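Local coordinates for putative Outer membrane protein (Helicobacter pylori, PDB 6GW5), which is the adhesin domain of the outer membrane protein SabA and probably helps the bacterium attach to glycans on host cells, at residues 13-18 with 407-412; 17-22 with 381-386; 24-29 with 398-403; 367-372 with 377-382. All coordinates share one frame; numbering follows the deposited sequence.

Interaction 1: 13-18 with 407-412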
loop_
_atom_site.group_PDB
_atom_site.type_symbol
_atom_site.label_atom_id
_atom_site.label_comp_id
_atom_site.label_asym_id
_atom_site.label_seq_id
_atom_site.Cartn_x
_atom_site.Cartn_y
_atom_site.Cartn_z
ATOM N N GLU A 13 31.069 26.275 2.824
ATOM C CA GLU A 13 29.909 25.424 2.999
ATOM C C GLU A 13 29.347 25.026 1.637
ATOM O O GLU A 13 28.837 23.944 1.453
ATOM C CB GLU A 13 28.874 26.091 3.905
ATOM C CG GLU A 13 27.997 25.081 4.620
ATOM C CD GLU A 13 26.665 25.615 5.146
ATOM O OE1 GLU A 13 26.371 25.217 6.287
ATOM O OE2 GLU A 13 25.906 26.389 4.473
ATOM N N GLN A 14 29.522 25.893 0.667
ATOM C CA GLN A 14 29.026 25.630 -0.662
ATOM C C GLN A 14 29.887 24.628 -1.432
ATOM O O GLN A 14 29.376 23.809 -2.182
ATOM C CB GLN A 14 28.919 26.925 -1.466
ATOM C CG GLN A 14 27.544 27.149 -2.038
ATOM C CD GLN A 14 27.382 26.578 -3.396
ATOM O OE1 GLN A 14 28.126 26.955 -4.268
ATOM N NE2 GLN A 14 26.432 25.686 -3.595
ATOM N N LEU A 15 31.195 24.730 -1.279
ATOM C CA LEU A 15 32.090 23.793 -1.925
ATOM C C LEU A 15 31.851 22.387 -1.353
ATOM O O LEU A 15 31.806 21.386 -2.067
ATOM C CB LEU A 15 33.538 24.229 -1.730
ATOM C CG LEU A 15 34.608 23.236 -2.198
ATOM C CD1 LEU A 15 34.521 22.968 -3.686
ATOM C CD2 LEU A 15 35.998 23.753 -1.855
ATOM N N SER A 16 31.721 22.341 -0.042
ATOM C CA SER A 16 31.460 21.127 0.683
ATOM C C SER A 16 30.188 20.496 0.206
ATOM O O SER A 16 30.118 19.288 0.062
ATOM C CB SER A 16 31.346 21.429 2.161
ATOM O OG SER A 16 31.095 20.245 2.874
ATOM N N GLN A 17 29.185 21.319 -0.042
ATOM C CA GLN A 17 27.965 20.774 -0.553
ATOM C C GLN A 17 28.186 20.252 -1.968
ATOM O O GLN A 17 27.745 19.162 -2.262
ATOM C CB GLN A 17 26.714 21.644 -0.283
ATOM C CG GLN A 17 25.892 22.111 -1.484
ATOM C CD GLN A 17 25.279 21.027 -2.383
ATOM O OE1 GLN A 17 25.482 21.112 -3.580
ATOM N NE2 GLN A 17 24.553 20.042 -1.846
ATOM N N TYR A 18 28.907 20.967 -2.823
ATOM C CA TYR A 18 29.129 20.448 -4.199
ATOM C C TYR A 18 29.807 19.072 -4.151
ATOM O O TYR A 18 29.532 18.197 -4.979
ATOM C CB TYR A 18 29.974 21.393 -5.062
ATOM C CG TYR A 18 29.343 22.709 -5.513
ATOM C CD1 TYR A 18 28.011 22.782 -5.960
ATOM C CD2 TYR A 18 30.123 23.880 -5.581
ATOM C CE1 TYR A 18 27.463 23.984 -6.392
ATOM C CE2 TYR A 18 29.596 25.072 -6.040
ATOM C CZ TYR A 18 28.268 25.124 -6.434
ATOM O OH TYR A 18 27.738 26.328 -6.857
ATOM N N SER A 407 38.622 16.526 4.199
ATOM C CA SER A 407 38.682 16.465 5.656
ATOM C C SER A 407 39.055 17.836 6.241
ATOM O O SER A 407 38.365 18.353 7.126
ATOM C CB SER A 407 39.689 15.396 6.086
ATOM O OG SER A 407 39.613 15.137 7.470
ATOM N N ASN A 408 40.131 18.427 5.717
ATOM C CA ASN A 408 40.540 19.782 6.110
ATOM C C ASN A 408 39.382 20.765 6.007
ATOM O O ASN A 408 39.138 21.551 6.910
ATOM C CB ASN A 408 41.717 20.312 5.238
ATOM C CG ASN A 408 43.080 19.719 5.613
ATOM O OD1 ASN A 408 43.261 19.145 6.680
ATOM N ND2 ASN A 408 44.043 19.870 4.724
ATOM N N LEU A 409 38.711 20.752 4.868
ATOM C CA LEU A 409 37.619 21.678 4.609
ATOM C C LEU A 409 36.523 21.505 5.635
ATOM O O LEU A 409 35.985 22.469 6.131
ATOM C CB LEU A 409 37.063 21.423 3.210
ATOM C CG LEU A 409 35.936 22.324 2.745
ATOM C CD1 LEU A 409 36.434 23.725 2.425
ATOM C CD2 LEU A 409 35.285 21.711 1.531
ATOM N N SER A 410 36.197 20.262 5.954
ATOM C CA SER A 410 35.179 19.995 6.948
ATOM C C SER A 410 35.557 20.450 8.356
ATOM O O SER A 410 34.751 21.055 9.060
ATOM C CB SER A 410 34.843 18.529 6.939
ATOM O OG SER A 410 33.995 18.276 8.027
ATOM N N GLN A 411 36.795 20.159 8.739
ATOM C CA GLN A 411 37.334 20.594 10.010
ATOM C C GLN A 411 37.309 22.116 10.121
ATOM O O GLN A 411 36.951 22.636 11.165
ATOM C CB GLN A 411 38.719 20.003 10.259
ATOM C CG GLN A 411 39.162 20.033 11.722
ATOM C CD GLN A 411 38.338 19.130 12.687
ATOM O OE1 GLN A 411 37.190 19.452 12.946
ATOM N NE2 GLN A 411 38.926 18.039 13.243
ATOM N N ALA A 412 37.636 22.830 9.047
ATOM C CA ALA A 412 37.515 24.311 9.032
ATOM C C ALA A 412 36.063 24.826 9.135
ATOM O O ALA A 412 35.794 25.809 9.820
ATOM C CB ALA A 412 38.188 24.906 7.801
#

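Interaction 2: 17-22 with 381-386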
loop_
_atom_site.group_PDB
_atom_site.type_symbol
_atom_site.label_atom_id
_atom_site.label_comp_id
_atom_site.label_asym_id
_atom_site.label_seq_id
_atom_site.Cartn_x
_atom_site.Cartn_y
_atom_site.Cartn_z
ATOM N N GLN A 17 29.185 21.319 -0.042
ATOM C CA GLN A 17 27.965 20.774 -0.553
ATOM C C GLN A 17 28.186 20.252 -1.968
ATOM O O GLN A 17 27.745 19.162 -2.262
ATOM C CB GLN A 17 26.714 21.644 -0.283
ATOM C CG GLN A 17 25.892 22.111 -1.484
ATOM C CD GLN A 17 25.279 21.027 -2.383
ATOM O OE1 GLN A 17 25.482 21.112 -3.580
ATOM N NE2 GLN A 17 24.553 20.042 -1.846
ATOM N N TYR A 18 28.907 20.967 -2.823
ATOM C CA TYR A 18 29.129 20.448 -4.199
ATOM C C TYR A 18 29.807 19.072 -4.151
ATOM O O TYR A 18 29.532 18.197 -4.979
ATOM C CB TYR A 18 29.974 21.393 -5.062
ATOM C CG TYR A 18 29.343 22.709 -5.513
ATOM C CD1 TYR A 18 28.011 22.782 -5.960
ATOM C CD2 TYR A 18 30.123 23.880 -5.581
ATOM C CE1 TYR A 18 27.463 23.984 -6.392
ATOM C CE2 TYR A 18 29.596 25.072 -6.040
ATOM C CZ TYR A 18 28.268 25.124 -6.434
ATOM O OH TYR A 18 27.738 26.328 -6.857
ATOM N N LEU A 19 30.727 18.915 -3.204
ATOM C CA LEU A 19 31.484 17.680 -3.084
ATOM C C LEU A 19 30.600 16.550 -2.594
ATOM O O LEU A 19 30.785 15.417 -2.970
ATOM C CB LEU A 19 32.664 17.861 -2.150
ATOM C CG LEU A 19 33.688 18.902 -2.608
ATOM C CD1 LEU A 19 34.792 19.069 -1.568
ATOM C CD2 LEU A 19 34.308 18.591 -3.965
ATOM N N ASN A 20 29.651 16.835 -1.737
ATOM C CA ASN A 20 28.767 15.782 -1.282
ATOM C C ASN A 20 27.896 15.344 -2.398
ATOM O O ASN A 20 27.585 14.173 -2.515
ATOM C CB ASN A 20 27.918 16.251 -0.118
ATOM C CG ASN A 20 28.662 16.175 1.201
ATOM O OD1 ASN A 20 29.272 17.108 1.613
ATOM N ND2 ASN A 20 28.636 15.035 1.823
ATOM N N GLN A 21 27.509 16.328 -3.210
ATOM C CA GLN A 21 26.631 16.150 -4.351
ATOM C C GLN A 21 27.342 15.260 -5.380
ATOM O O GLN A 21 26.783 14.316 -5.899
ATOM C CB GLN A 21 26.291 17.551 -4.929
ATOM C CG GLN A 21 25.179 17.601 -5.947
ATOM C CD GLN A 21 23.768 17.494 -5.360
ATOM O OE1 GLN A 21 23.533 17.680 -4.143
ATOM N NE2 GLN A 21 22.818 17.227 -6.221
ATOM N N VAL A 22 28.587 15.567 -5.673
ATOM C CA VAL A 22 29.277 14.772 -6.628
ATOM C C VAL A 22 29.367 13.325 -6.160
ATOM O O VAL A 22 29.112 12.409 -6.946
ATOM C CB VAL A 22 30.661 15.357 -6.897
ATOM C CG1 VAL A 22 31.535 14.347 -7.652
ATOM C CG2 VAL A 22 30.505 16.658 -7.675
ATOM N N ASP A 381 42.874 21.571 -6.855
ATOM C CA ASP A 381 42.630 20.223 -7.332
ATOM C C ASP A 381 41.924 19.326 -6.271
ATOM O O ASP A 381 42.118 18.114 -6.228
ATOM C CB ASP A 381 43.954 19.579 -7.789
ATOM C CG ASP A 381 44.515 20.186 -9.105
ATOM O OD1 ASP A 381 43.786 20.806 -9.909
ATOM O OD2 ASP A 381 45.721 20.032 -9.319
ATOM N N ILE A 382 41.113 19.923 -5.403
ATOM C CA ILE A 382 40.356 19.133 -4.436
ATOM C C ILE A 382 39.427 18.142 -5.158
ATOM O O ILE A 382 39.140 17.059 -4.664
ATOM C CB ILE A 382 39.538 20.045 -3.475
ATOM C CG1 ILE A 382 38.918 19.233 -2.337
ATOM C CG2 ILE A 382 38.424 20.825 -4.188
ATOM C CD1 ILE A 382 38.577 20.104 -1.144
ATOM N N ILE A 383 38.960 18.525 -6.332
ATOM C CA ILE A 383 38.253 17.623 -7.208
ATOM C C ILE A 383 38.850 17.642 -8.601
ATOM O O ILE A 383 39.058 18.669 -9.192
ATOM C CB ILE A 383 36.735 17.937 -7.233
ATOM C CG1 ILE A 383 35.975 16.878 -8.029
ATOM C CG2 ILE A 383 36.474 19.301 -7.836
ATOM C CD1 ILE A 383 34.479 16.950 -7.822
ATOM N N THR A 384 38.962 16.459 -9.158
ATOM C CA THR A 384 39.690 16.201 -10.366
ATOM C C THR A 384 39.064 15.097 -11.156
ATOM O O THR A 384 38.267 14.345 -10.624
ATOM C CB THR A 384 41.078 15.763 -9.876
ATOM O OG1 THR A 384 41.971 16.820 -10.178
ATOM C CG2 THR A 384 41.550 14.413 -10.429
ATOM N N LEU A 385 39.389 15.011 -12.437
ATOM C CA LEU A 385 38.922 13.925 -13.285
ATOM C C LEU A 385 40.121 13.226 -13.905
ATOM O O LEU A 385 40.657 13.676 -14.915
ATOM C CB LEU A 385 37.939 14.396 -14.380
ATOM C CG LEU A 385 37.424 13.248 -15.289
ATOM C CD1 LEU A 385 36.601 12.245 -14.489
ATOM C CD2 LEU A 385 36.624 13.742 -16.496
ATOM N N PRO A 386 40.505 12.106 -13.318
ATOM C CA PRO A 386 41.680 11.379 -13.751
ATOM C C PRO A 386 41.697 11.024 -15.231
ATOM O O PRO A 386 40.708 10.542 -15.777
ATOM C CB PRO A 386 41.648 10.098 -12.876
ATOM C CG PRO A 386 40.977 10.545 -11.639
ATOM C CD PRO A 386 39.900 11.475 -12.131
#

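Interaction 3: 24-29 with 398-403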
loop_
_atom_site.group_PDB
_atom_site.type_symbol
_atom_site.label_atom_id
_atom_site.label_comp_id
_atom_site.label_asym_id
_atom_site.label_seq_id
_atom_site.Cartn_x
_atom_site.Cartn_y
_atom_site.Cartn_z
ATOM N N SER A 24 27.391 11.652 -4.271
ATOM C CA SER A 24 26.100 11.015 -4.310
ATOM C C SER A 24 25.701 10.716 -5.762
ATOM O O SER A 24 25.224 9.646 -6.050
ATOM C CB SER A 24 25.077 11.898 -3.603
ATOM O OG SER A 24 23.828 11.280 -3.577
ATOM N N LEU A 25 25.892 11.683 -6.655
ATOM C CA LEU A 25 25.744 11.462 -8.100
ATOM C C LEU A 25 26.610 10.290 -8.686
ATOM O O LEU A 25 26.127 9.514 -9.502
ATOM C CB LEU A 25 25.984 12.767 -8.855
ATOM C CG LEU A 25 24.815 13.742 -8.679
ATOM C CD1 LEU A 25 25.239 15.096 -9.207
ATOM C CD2 LEU A 25 23.506 13.311 -9.379
ATOM N N LYS A 26 27.845 10.125 -8.223
ATOM C CA LYS A 26 28.636 9.011 -8.705
ATOM C C LYS A 26 27.921 7.713 -8.416
ATOM O O LYS A 26 27.832 6.829 -9.260
ATOM C CB LYS A 26 30.019 8.976 -8.102
ATOM C CG LYS A 26 30.842 10.187 -8.488
ATOM C CD LYS A 26 32.232 10.235 -7.852
ATOM C CE LYS A 26 32.846 8.881 -7.549
ATOM N NZ LYS A 26 34.205 9.129 -7.027
ATOM N N GLN A 27 27.425 7.589 -7.200
ATOM C CA GLN A 27 26.829 6.367 -6.804
ATOM C C GLN A 27 25.606 6.099 -7.676
ATOM O O GLN A 27 25.411 4.974 -8.164
ATOM C CB GLN A 27 26.521 6.408 -5.344
ATOM C CG GLN A 27 26.059 5.073 -4.822
ATOM C CD GLN A 27 27.125 3.988 -4.887
ATOM O OE1 GLN A 27 28.224 4.175 -4.402
ATOM N NE2 GLN A 27 26.776 2.839 -5.424
ATOM N N SER A 28 24.854 7.161 -7.964
ATOM C CA SER A 28 23.670 7.012 -8.778
ATOM C C SER A 28 24.041 6.631 -10.169
ATOM O O SER A 28 23.376 5.769 -10.756
ATOM C CB SER A 28 22.772 8.259 -8.738
ATOM O OG SER A 28 22.085 8.360 -7.458
ATOM N N ILE A 29 25.111 7.246 -10.690
ATOM C CA ILE A 29 25.519 6.956 -12.043
ATOM C C ILE A 29 26.017 5.515 -12.109
ATOM O O ILE A 29 25.701 4.800 -13.060
ATOM C CB ILE A 29 26.524 8.006 -12.571
ATOM C CG1 ILE A 29 25.789 9.359 -12.800
ATOM C CG2 ILE A 29 27.154 7.537 -13.884
ATOM C CD1 ILE A 29 26.697 10.555 -12.987
ATOM N N ASN A 398 33.800 9.716 -13.155
ATOM C CA ASN A 398 34.374 9.200 -11.955
ATOM C C ASN A 398 35.320 10.197 -11.302
ATOM O O ASN A 398 36.492 9.990 -11.175
ATOM C CB ASN A 398 35.046 7.913 -12.308
ATOM C CG ASN A 398 35.426 7.100 -11.105
ATOM O OD1 ASN A 398 34.913 7.299 -10.006
ATOM N ND2 ASN A 398 36.324 6.154 -11.313
ATOM N N TYR A 399 34.772 11.304 -10.852
ATOM C CA TYR A 399 35.590 12.387 -10.288
ATOM C C TYR A 399 36.263 11.928 -9.021
ATOM O O TYR A 399 35.674 11.153 -8.296
ATOM C CB TYR A 399 34.721 13.602 -9.972
ATOM C CG TYR A 399 34.149 14.189 -11.217
ATOM C CD1 TYR A 399 34.929 14.988 -12.031
ATOM C CD2 TYR A 399 32.838 13.936 -11.602
ATOM C CE1 TYR A 399 34.423 15.513 -13.210
ATOM C CE2 TYR A 399 32.311 14.468 -12.761
ATOM C CZ TYR A 399 33.106 15.234 -13.569
ATOM O OH TYR A 399 32.594 15.764 -14.721
ATOM N N GLN A 400 37.489 12.381 -8.764
ATOM C CA GLN A 400 38.175 12.063 -7.497
ATOM C C GLN A 400 38.200 13.258 -6.654
ATOM O O GLN A 400 38.604 14.320 -7.072
ATOM C CB GLN A 400 39.604 11.531 -7.678
ATOM C CG GLN A 400 39.674 10.213 -8.470
ATOM C CD GLN A 400 38.719 9.059 -8.007
ATOM O OE1 GLN A 400 37.731 8.734 -8.673
ATOM N NE2 GLN A 400 39.064 8.404 -6.907
ATOM N N ILE A 401 37.687 13.085 -5.465
ATOM C CA ILE A 401 37.762 14.096 -4.442
ATOM C C ILE A 401 38.876 13.715 -3.483
ATOM O O ILE A 401 38.852 12.653 -2.864
ATOM C CB ILE A 401 36.433 14.160 -3.672
ATOM C CG1 ILE A 401 35.303 14.606 -4.619
ATOM C CG2 ILE A 401 36.538 15.090 -2.449
ATOM C CD1 ILE A 401 33.990 13.980 -4.291
ATOM N N ASN A 402 39.822 14.613 -3.335
ATOM C CA ASN A 402 40.924 14.424 -2.415
ATOM C C ASN A 402 40.455 14.365 -0.962
ATOM O O ASN A 402 39.918 15.333 -0.440
ATOM C CB ASN A 402 41.929 15.564 -2.577
ATOM C CG ASN A 402 43.184 15.338 -1.773
ATOM O OD1 ASN A 402 43.151 15.266 -0.539
ATOM N ND2 ASN A 402 44.290 15.189 -2.458
ATOM N N PRO A 403 40.665 13.237 -0.297
ATOM C CA PRO A 403 40.082 13.133 1.052
ATOM C C PRO A 403 40.771 13.948 2.156
ATOM O O PRO A 403 40.089 14.334 3.098
ATOM C CB PRO A 403 40.169 11.639 1.342
ATOM C CG PRO A 403 41.336 11.180 0.534
ATOM C CD PRO A 403 41.351 11.999 -0.711
#

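Interaction 4: 367-372 with 377-382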
loop_
_atom_site.group_PDB
_atom_site.type_symbol
_atom_site.label_atom_id
_atom_site.label_comp_id
_atom_site.label_asym_id
_atom_site.label_seq_id
_atom_site.Cartn_x
_atom_site.Cartn_y
_atom_site.Cartn_z
ATOM N N GLN A 367 38.890 27.650 -7.087
ATOM C CA GLN A 367 39.846 28.581 -7.617
ATOM C C GLN A 367 39.590 29.952 -7.067
ATOM O O GLN A 367 40.542 30.651 -6.708
ATOM C CB GLN A 367 39.787 28.618 -9.129
ATOM C CG GLN A 367 40.462 27.396 -9.715
ATOM C CD GLN A 367 40.203 27.199 -11.194
ATOM O OE1 GLN A 367 40.489 26.141 -11.725
ATOM N NE2 GLN A 367 39.646 28.201 -11.861
ATOM N N GLU A 368 38.318 30.335 -6.988
ATOM C CA GLU A 368 37.982 31.605 -6.360
ATOM C C GLU A 368 38.432 31.614 -4.914
ATOM O O GLU A 368 38.985 32.588 -4.458
ATOM C CB GLU A 368 36.496 31.972 -6.477
ATOM C CG GLU A 368 35.987 32.212 -7.912
ATOM C CD GLU A 368 36.795 33.175 -8.822
ATOM O OE1 GLU A 368 37.256 34.251 -8.394
ATOM O OE2 GLU A 368 36.933 32.866 -10.026
ATOM N N ILE A 369 38.269 30.502 -4.221
ATOM C CA ILE A 369 38.748 30.385 -2.847
ATOM C C ILE A 369 40.265 30.554 -2.759
ATOM O O ILE A 369 40.752 31.285 -1.911
ATOM C CB ILE A 369 38.323 29.046 -2.220
ATOM C CG1 ILE A 369 36.813 29.079 -1.928
ATOM C CG2 ILE A 369 39.087 28.787 -0.923
ATOM C CD1 ILE A 369 36.205 27.744 -1.525
ATOM N N SER A 370 40.992 29.881 -3.643
ATOM C CA SER A 370 42.454 29.891 -3.628
ATOM C C SER A 370 43.008 31.304 -3.730
ATOM O O SER A 370 44.001 31.627 -3.080
ATOM C CB SER A 370 43.027 29.022 -4.759
ATOM O OG SER A 370 42.845 27.639 -4.453
ATOM N N LYS A 371 42.325 32.150 -4.504
ATOM C CA LYS A 371 42.727 33.549 -4.722
ATOM C C LYS A 371 42.376 34.519 -3.575
ATOM O O LYS A 371 42.511 35.732 -3.735
ATOM C CB LYS A 371 42.100 34.080 -6.017
ATOM C CG LYS A 371 42.575 33.421 -7.300
ATOM C CD LYS A 371 41.742 33.989 -8.472
ATOM C CE LYS A 371 42.100 33.504 -9.882
ATOM N NZ LYS A 371 41.189 32.430 -10.424
ATOM N N LEU A 372 41.942 34.005 -2.429
ATOM C CA LEU A 372 41.665 34.832 -1.266
ATOM C C LEU A 372 42.863 34.755 -0.347
ATOM O O LEU A 372 43.258 33.649 0.040
ATOM C CB LEU A 372 40.399 34.330 -0.604
ATOM C CG LEU A 372 39.178 34.593 -1.531
ATOM C CD1 LEU A 372 37.825 34.044 -1.057
ATOM C CD2 LEU A 372 39.056 36.072 -1.899
ATOM N N VAL A 377 42.506 27.193 3.895
ATOM C CA VAL A 377 42.485 25.795 3.420
ATOM C C VAL A 377 42.931 25.581 1.976
ATOM O O VAL A 377 42.419 26.217 1.040
ATOM C CB VAL A 377 41.085 25.173 3.551
ATOM C CG1 VAL A 377 41.113 23.695 3.179
ATOM C CG2 VAL A 377 40.573 25.339 4.976
ATOM N N ASN A 378 43.832 24.617 1.783
ATOM C CA ASN A 378 44.271 24.245 0.434
ATOM C C ASN A 378 43.216 23.441 -0.317
ATOM O O ASN A 378 42.798 22.392 0.109
ATOM C CB ASN A 378 45.562 23.443 0.449
ATOM C CG ASN A 378 46.059 23.122 -0.954
ATOM O OD1 ASN A 378 45.631 23.728 -1.931
ATOM N ND2 ASN A 378 46.915 22.123 -1.064
ATOM N N THR A 379 42.848 23.964 -1.470
ATOM C CA THR A 379 41.693 23.532 -2.226
ATOM C C THR A 379 42.022 23.297 -3.717
ATOM O O THR A 379 41.172 22.942 -4.529
ATOM C CB THR A 379 40.689 24.675 -1.940
ATOM O OG1 THR A 379 39.561 24.202 -1.194
ATOM C CG2 THR A 379 40.296 25.367 -3.141
ATOM N N LYS A 380 43.271 23.541 -4.055
ATOM C CA LYS A 380 43.759 23.286 -5.373
ATOM C C LYS A 380 43.565 21.807 -5.739
ATOM O O LYS A 380 44.040 20.900 -5.027
ATOM C CB LYS A 380 45.246 23.681 -5.465
ATOM C CG LYS A 380 45.969 23.320 -6.762
ATOM C CD LYS A 380 45.604 24.251 -7.914
ATOM C CE LYS A 380 46.433 23.978 -9.187
ATOM N NZ LYS A 380 47.562 24.928 -9.469
ATOM N N ASP A 381 42.874 21.571 -6.855
ATOM C CA ASP A 381 42.630 20.223 -7.332
ATOM C C ASP A 381 41.924 19.326 -6.271
ATOM O O ASP A 381 42.118 18.114 -6.228
ATOM C CB ASP A 381 43.954 19.579 -7.789
ATOM C CG ASP A 381 44.515 20.186 -9.105
ATOM O OD1 ASP A 381 43.786 20.806 -9.909
ATOM O OD2 ASP A 381 45.721 20.032 -9.319
ATOM N N ILE A 382 41.113 19.923 -5.403
ATOM C CA ILE A 382 40.356 19.133 -4.436
ATOM C C ILE A 382 39.427 18.142 -5.158
ATOM O O ILE A 382 39.140 17.059 -4.664
ATOM C CB ILE A 382 39.538 20.045 -3.475
ATOM C CG1 ILE A 382 38.918 19.233 -2.337
ATOM C CG2 ILE A 382 38.424 20.825 -4.188
ATOM C CD1 ILE A 382 38.577 20.104 -1.144
#

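Interaction 1: 13-18 with 407-412
Leu409 faces Ser16 and Leu15 from a turn of helix pinned by two short backbone bonds, one of them from Ala412 N to Asn408 O at 2.9 Å. Across the contact itself the touching is apolar. One methyl of Leu409, CD2, does nearly all of it. This methyl sits over the backbone of the opposite helix, 3.9 Å from Ser16 N. It is also 4.0 Å from Ser16 CB, so the serine contributes its methylene carbon to the contact. The hydroxyl OG of Ser16 lies farther from this methyl than CB does.

On the Leu15 side, CD2 of Leu15 meets CD2 of Leu409 at 4.0 Å. The carbon CG of Leu15 is almost as near to the same methyl. The two leucine side chains pass each other at a slant. In Leu409, CG stands opposite the backbone N (chi1 -178°), which extends the side chain straight across the gap between the helices. One methyl thus rests in the angle between two consecutive residues of the partner. The two segments run in broadly opposite directions.

The contact packs helix 403-415, near the modelled C-terminus, against helix 3-32, which is predicted to be coiled coil. Leu409 also touches Tyr12 and Leu19 along the same helix. Leu413 of helix 403-415 also touches Ser16, Leu15 leans on Thr379 of a loop, and Gln14 and Tyr18 face helix 348-370.

Interaction 2: 17-22 with 381-386
Flat groups take no direct part where Leu19 and Val22 meet Ile382 and Ile383; the four side chains are branched and aliphatic. The ring of Tyr18 belongs to the same helix, but it leads away toward helix 348-370. Another ring, that of Tyr399, borders the contact and touches both Val22 and Ile383.

Leu19 uses its two methyls on two different residues. Its CD1 meets CD1 of Ile382 at 3.9 Å, the two side chains crossing at an angle. Its CD2 lies 4.1 Å from Ile383 CB, close to the root of that side chain. Leu19 and Ile383 run alongside each other in opposite directions. In Leu19 the first torsion (chi1 -62°) sets CG opposite the carbonyl carbon, and the fork then spans the two isoleucines.

Val22 and Ile383 meet end to end. The terminal methyl CD1 of Ile383 enters the fork of the valine, 3.9 Å from Val22 CG1 and 4.0 Å from Val22 CG2. All four residues are buried. The packing is ordinary hydrophobic contact, without polar atoms to satisfy between these side chains.

The contact lays the start of strand 383-384 and the turn before it on helix 3-32. Strand 400-401 pairs antiparallel with this strand and brings Ile401 against Ile383. Helix 403-415 adds Leu409 and Gln406 beside Leu19, while helix 348-370 adds Thr358 and Tyr359.

Interaction 3: 24-29 with 398-403
Lys26 and Asn398 mark the nearest approach of the two backbones, a helix in 24-29 and a mostly extended chain in 398-403, with their CA atoms 6.6 Å apart. The contact rests mainly on Lys26, which reaches across to the extended chain. Its NZ donates to the backbone O of Tyr399 at 2.8 Å. The ammonium group approaches that carbonyl almost head-on, with a C=O...N angle of 170°.

The aliphatic part of the lysine also takes part. Its CD lies 3.6 Å from Tyr399 O, so the chain runs close to the carbonyl before NZ meets it. A bend at the third torsion (chi3 29°) turns the end of the chain toward this oxygen. Asn398 flanks the lysine, its OD1 3.6 Å from Lys26 CE. The CB of Asn398 starts away from the helix, yet the carboxamide comes back nearer to it. Its ND2 is held elsewhere, by the backbone O of Ala394.

The peptide between Tyr399 and Gln400 is used at both ends. Its O takes the lysine, and its N probably bonds to Thr384 O. The positive charge would probably polarise this peptide and might strengthen the second bond.

The ring of Tyr399 is stacked on Tyr359 of helix 348-370 and touches Ile383 and Leu385. Through Lys26 the contact ties helix 3-32 to the chain just before strand 400-401, in the small antiparallel sheet it forms with strand 383-384. Beyond that sheet, Asn402 N-caps helix 403-415 through Gln405 N.

Interaction 4: 367-372 with 377-382
Ile369 and Ser370, on the last turn of helix 348-370, carry the first segment's side of the contact with Thr379 and Lys380. Ile369 comes first and points toward the returning loop. Its CG2 lies 4.3 Å from Thr379 CG2, a loose methyl-to-methyl contact. Ser370 follows and approaches the same methyl with its hydroxyl, OG standing 3.7 Å from Thr379 CG2. That hydroxyl is bonded back to the helix, to the backbone O of Ser366. Its first torsion (chi1 -73°) keeps OG beside its own backbone N, where it can reach back to the preceding turn. Lys371 then leaves helical geometry. At Leu372 the backbone N still bonds to Ile369 O, at 3.0 Å.

In the returning loop, Lys380 N donates to Asn378 OD1 at 3.2 Å. The N-H...O angle is 152°, and the donor stands above the plane of the carboxamide. Next, Ile382 N bonds to Thr379 O at 3.1 Å. Gln405 of helix 403-415 steadies the loop by giving NE2 to the backbone oxygens of Asn378 and Lys380. Thr379 and Ile369 both also pack on Leu15 of helix 3-32.

The chain thus ends a long helix and folds back beside its last turn. The returning loop combines an Asx turn at Asn378 with a type II beta turn from Thr379 to Ile382, which leads into strand 383-384.

Interactions 1, 2 and 3 all use helix 3-32, successive parts of which meet helix 403-415, strand 383-384 and the chain around strand 400-401. Interactions 1 and 2 are buried and apolar, and they join where Leu409 CD2 meets Leu19 CD1 at 4.1 Å. Interaction 3 is partly buried and polar, built on a lysine and a backbone carbonyl. It shares the small antiparallel sheet with interaction 2. Interaction 4 is also partly buried but links neighbours in sequence, at the end of helix 348-370. It touches interaction 1 through Leu15 and Val377, and its turn runs into the second segment of interaction 2.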